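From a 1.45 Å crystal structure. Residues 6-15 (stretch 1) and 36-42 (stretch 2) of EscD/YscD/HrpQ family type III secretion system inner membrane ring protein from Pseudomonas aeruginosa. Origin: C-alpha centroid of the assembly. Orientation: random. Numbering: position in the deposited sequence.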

# COMPACT_ATOMS: atom_id res chain seq x y z
N LYS A 6 -9.87 -4.03 6.30
CA LYS A 6 -10.22 -2.85 5.53
C LYS A 6 -8.97 -2.06 5.20
O LYS A 6 -7.98 -2.07 5.95
CB LYS A 6 -11.24 -1.98 6.27
CG LYS A 6 -10.85 -1.59 7.67
CD LYS A 6 -11.94 -0.73 8.32
CE LYS A 6 -11.46 -0.23 9.66
NZ LYS A 6 -12.52 0.53 10.40
N ILE A 7 -8.99 -1.37 4.06
CA ILE A 7 -7.88 -0.59 3.55
C ILE A 7 -8.30 0.86 3.44
O ILE A 7 -9.45 1.16 3.10
CB ILE A 7 -7.41 -1.16 2.20
CG1 ILE A 7 -6.24 -0.37 1.64
CG2 ILE A 7 -8.54 -1.18 1.18
CD1 ILE A 7 -5.42 -1.20 0.63
N ARG A 8 -7.38 1.77 3.75
CA ARG A 8 -7.56 3.20 3.57
C ARG A 8 -6.44 3.75 2.71
O ARG A 8 -5.27 3.39 2.90
CB ARG A 8 -7.60 3.96 4.91
CG ARG A 8 -7.80 5.46 4.71
CD ARG A 8 -8.31 6.15 5.94
NE ARG A 8 -8.18 7.59 5.77
CZ ARG A 8 -8.60 8.49 6.65
NH1 ARG A 8 -9.19 8.11 7.77
NH2 ARG A 8 -8.42 9.78 6.39
N PHE A 9 -6.80 4.62 1.76
CA PHE A 9 -5.84 5.27 0.88
C PHE A 9 -5.55 6.69 1.32
O PHE A 9 -6.44 7.42 1.77
CB PHE A 9 -6.34 5.23 -0.56
CG PHE A 9 -6.47 3.85 -1.08
CD1 PHE A 9 -5.36 3.07 -1.28
CD2 PHE A 9 -7.70 3.31 -1.34
CE1 PHE A 9 -5.47 1.76 -1.73
CE2 PHE A 9 -7.83 2.01 -1.80
CZ PHE A 9 -6.70 1.25 -2.01
N TYR A 10 -4.27 7.08 1.22
CA TYR A 10 -3.77 8.39 1.64
C TYR A 10 -2.99 9.06 0.50
O TYR A 10 -1.95 9.72 0.74
CB TYR A 10 -2.85 8.25 2.84
CG TYR A 10 -3.47 7.70 4.09
CD1 TYR A 10 -3.59 6.35 4.30
CD2 TYR A 10 -3.88 8.54 5.11
CE1 TYR A 10 -4.13 5.86 5.47
CE2 TYR A 10 -4.42 8.06 6.28
CZ TYR A 10 -4.52 6.73 6.47
OH TYR A 10 -5.07 6.24 7.64
N SER A 11 -3.42 8.85 -0.73
CA SER A 11 -2.73 9.43 -1.86
C SER A 11 -3.65 9.54 -3.07
O SER A 11 -4.62 8.79 -3.22
CB SER A 11 -1.51 8.57 -2.24
OG SER A 11 -1.87 7.24 -2.49
N GLY A 12 -3.30 10.48 -3.94
CA GLY A 12 -3.93 10.59 -5.24
C GLY A 12 -5.40 10.97 -5.14
O GLY A 12 -5.86 11.56 -4.16
N LEU A 13 -6.15 10.59 -6.17
CA LEU A 13 -7.59 10.83 -6.19
C LEU A 13 -8.36 9.85 -5.32
O LEU A 13 -9.58 9.99 -5.16
CB LEU A 13 -8.13 10.83 -7.63
CG LEU A 13 -7.55 11.95 -8.50
CD1 LEU A 13 -8.05 11.79 -9.92
CD2 LEU A 13 -7.93 13.31 -7.96
N ASN A 14 -7.68 8.88 -4.73
CA ASN A 14 -8.26 7.96 -3.78
C ASN A 14 -8.10 8.42 -2.33
O ASN A 14 -8.49 7.69 -1.43
CB ASN A 14 -7.65 6.56 -3.93
CG ASN A 14 -7.83 5.99 -5.33
OD1 ASN A 14 -7.11 6.37 -6.25
ND2 ASN A 14 -8.78 5.08 -5.49
N GLN A 15 -7.53 9.60 -2.10
CA GLN A 15 -7.31 10.07 -0.73
C GLN A 15 -8.60 10.06 0.07
O GLN A 15 -9.61 10.67 -0.34
CB GLN A 15 -6.70 11.47 -0.77
CG GLN A 15 -6.71 12.25 0.54
CD GLN A 15 -5.76 11.69 1.59
OE1 GLN A 15 -4.63 11.30 1.29
NE2 GLN A 15 -6.22 11.66 2.83
N ASP A 36 -8.80 -4.86 -8.95
CA ASP A 36 -9.92 -4.94 -8.03
C ASP A 36 -10.20 -3.61 -7.35
O ASP A 36 -11.36 -3.26 -7.10
CB ASP A 36 -9.62 -6.02 -6.99
CG ASP A 36 -9.35 -7.36 -7.65
OD1 ASP A 36 -10.27 -7.86 -8.32
OD2 ASP A 36 -8.22 -7.89 -7.60
N LEU A 37 -9.14 -2.86 -7.03
CA LEU A 37 -9.23 -1.52 -6.47
C LEU A 37 -8.57 -0.60 -7.49
O LEU A 37 -7.37 -0.72 -7.76
CB LEU A 37 -8.49 -1.47 -5.13
CG LEU A 37 -8.97 -2.46 -4.06
CD1 LEU A 37 -8.14 -2.36 -2.77
CD2 LEU A 37 -10.44 -2.25 -3.78
N VAL A 38 -9.36 0.29 -8.10
CA VAL A 38 -8.87 1.19 -9.14
C VAL A 38 -8.27 2.45 -8.50
O VAL A 38 -8.95 3.16 -7.75
CB VAL A 38 -9.98 1.54 -10.14
CG1 VAL A 38 -9.47 2.54 -11.15
CG2 VAL A 38 -10.46 0.29 -10.83
N LEU A 39 -7.01 2.71 -8.81
CA LEU A 39 -6.25 3.81 -8.24
C LEU A 39 -5.99 4.82 -9.33
O LEU A 39 -5.53 4.44 -10.42
CB LEU A 39 -4.89 3.32 -7.75
CG LEU A 39 -4.89 2.29 -6.63
CD1 LEU A 39 -3.45 1.83 -6.36
CD2 LEU A 39 -5.53 2.86 -5.39
N LEU A 40 -6.30 6.08 -9.05
CA LEU A 40 -6.18 7.18 -10.00
C LEU A 40 -5.14 8.15 -9.45
O LEU A 40 -5.41 8.89 -8.50
CB LEU A 40 -7.53 7.86 -10.20
CG LEU A 40 -8.64 6.94 -10.72
CD1 LEU A 40 -9.91 7.73 -10.93
CD2 LEU A 40 -8.20 6.22 -11.98
N ASP A 41 -3.94 8.11 -10.02
CA ASP A 41 -2.85 8.98 -9.59
C ASP A 41 -1.76 8.89 -10.65
O ASP A 41 -1.65 7.90 -11.38
CB ASP A 41 -2.32 8.55 -8.21
CG ASP A 41 -1.49 9.62 -7.50
OD1 ASP A 41 -1.38 10.77 -8.00
OD2 ASP A 41 -0.94 9.31 -6.42
N GLU A 42 -0.94 9.93 -10.72
CA GLU A 42 0.18 9.92 -11.65
C GLU A 42 1.16 8.84 -11.24
O GLU A 42 1.52 8.73 -10.07
CB GLU A 42 0.87 11.28 -11.62
CG GLU A 42 1.97 11.44 -12.66
CD GLU A 42 1.43 11.43 -14.08
OE1 GLU A 42 0.27 11.87 -14.28
OE2 GLU A 42 2.15 11.00 -15.00
O HOH W 1 -1.82 6.95 -5.18

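Residues 6-15 and 36-42 of one chain meet over 409 Å² of buried surface, counting both sides, with apolar packing along the strand of stretch 1 and hydrogen bonds at the turn that follows. The backbones run in opposite directions where they come closest: Gly12 lies nearest Asp41, Leu13 nearest Leu40 and Asn14 nearest Leu39, with CA-CA distances growing from 4.8 to 5.5 to 6.4 Å. Strand alternation sets the first contacts. Lys6 and Arg8 stay out of reach, whereas Ile7 and Phe9 point toward stretch 2. Ile7 CG2 rests 4.1 Å from Leu37 CD1, and Leu37 CD1 in turn lies 4.0 Å from Phe9 CZ, near the plane of the ring at its edge. Over one face sits Leu39 CD2, 4.0 Å from the centroid of the Phe9 ring and 19° off the normal, a CH-pi contact that sets a methyl against the aromatic cloud. Tyr10 takes no part. At Ser11 a water bridges the stretches, 2.7 Å from Ser11 OG and donating to Asp41 OD2 at 2.8 Å. Gly12 passes close to Asp41, its CA 3.5 Å from Asp41 OD2; an ideal CB here would fall 2.7 Å from Asp41 CB, a clash, and the positive phi of 66° also favours glycine. Leu13 N donates to Leu40 O (3.0 Å, 162°), a direct backbone-backbone bond, while Leu13 CB and Leu40 CB pack 4.0 Å apart. Asn14, with chi1 in the m well, uses its side-chain amide to stand in for a backbone partner: Leu40 N donates to Asn14 OD1 (2.9 Å, 169°), and Asn14 ND2 donates to Val38 O (3.0 Å, 156°). One planar group thus satisfies an NH and a carbonyl two residues apart, while Asn14 CG packs 3.9 Å from Leu39 CD2. Gln15 makes no contact with stretch 2.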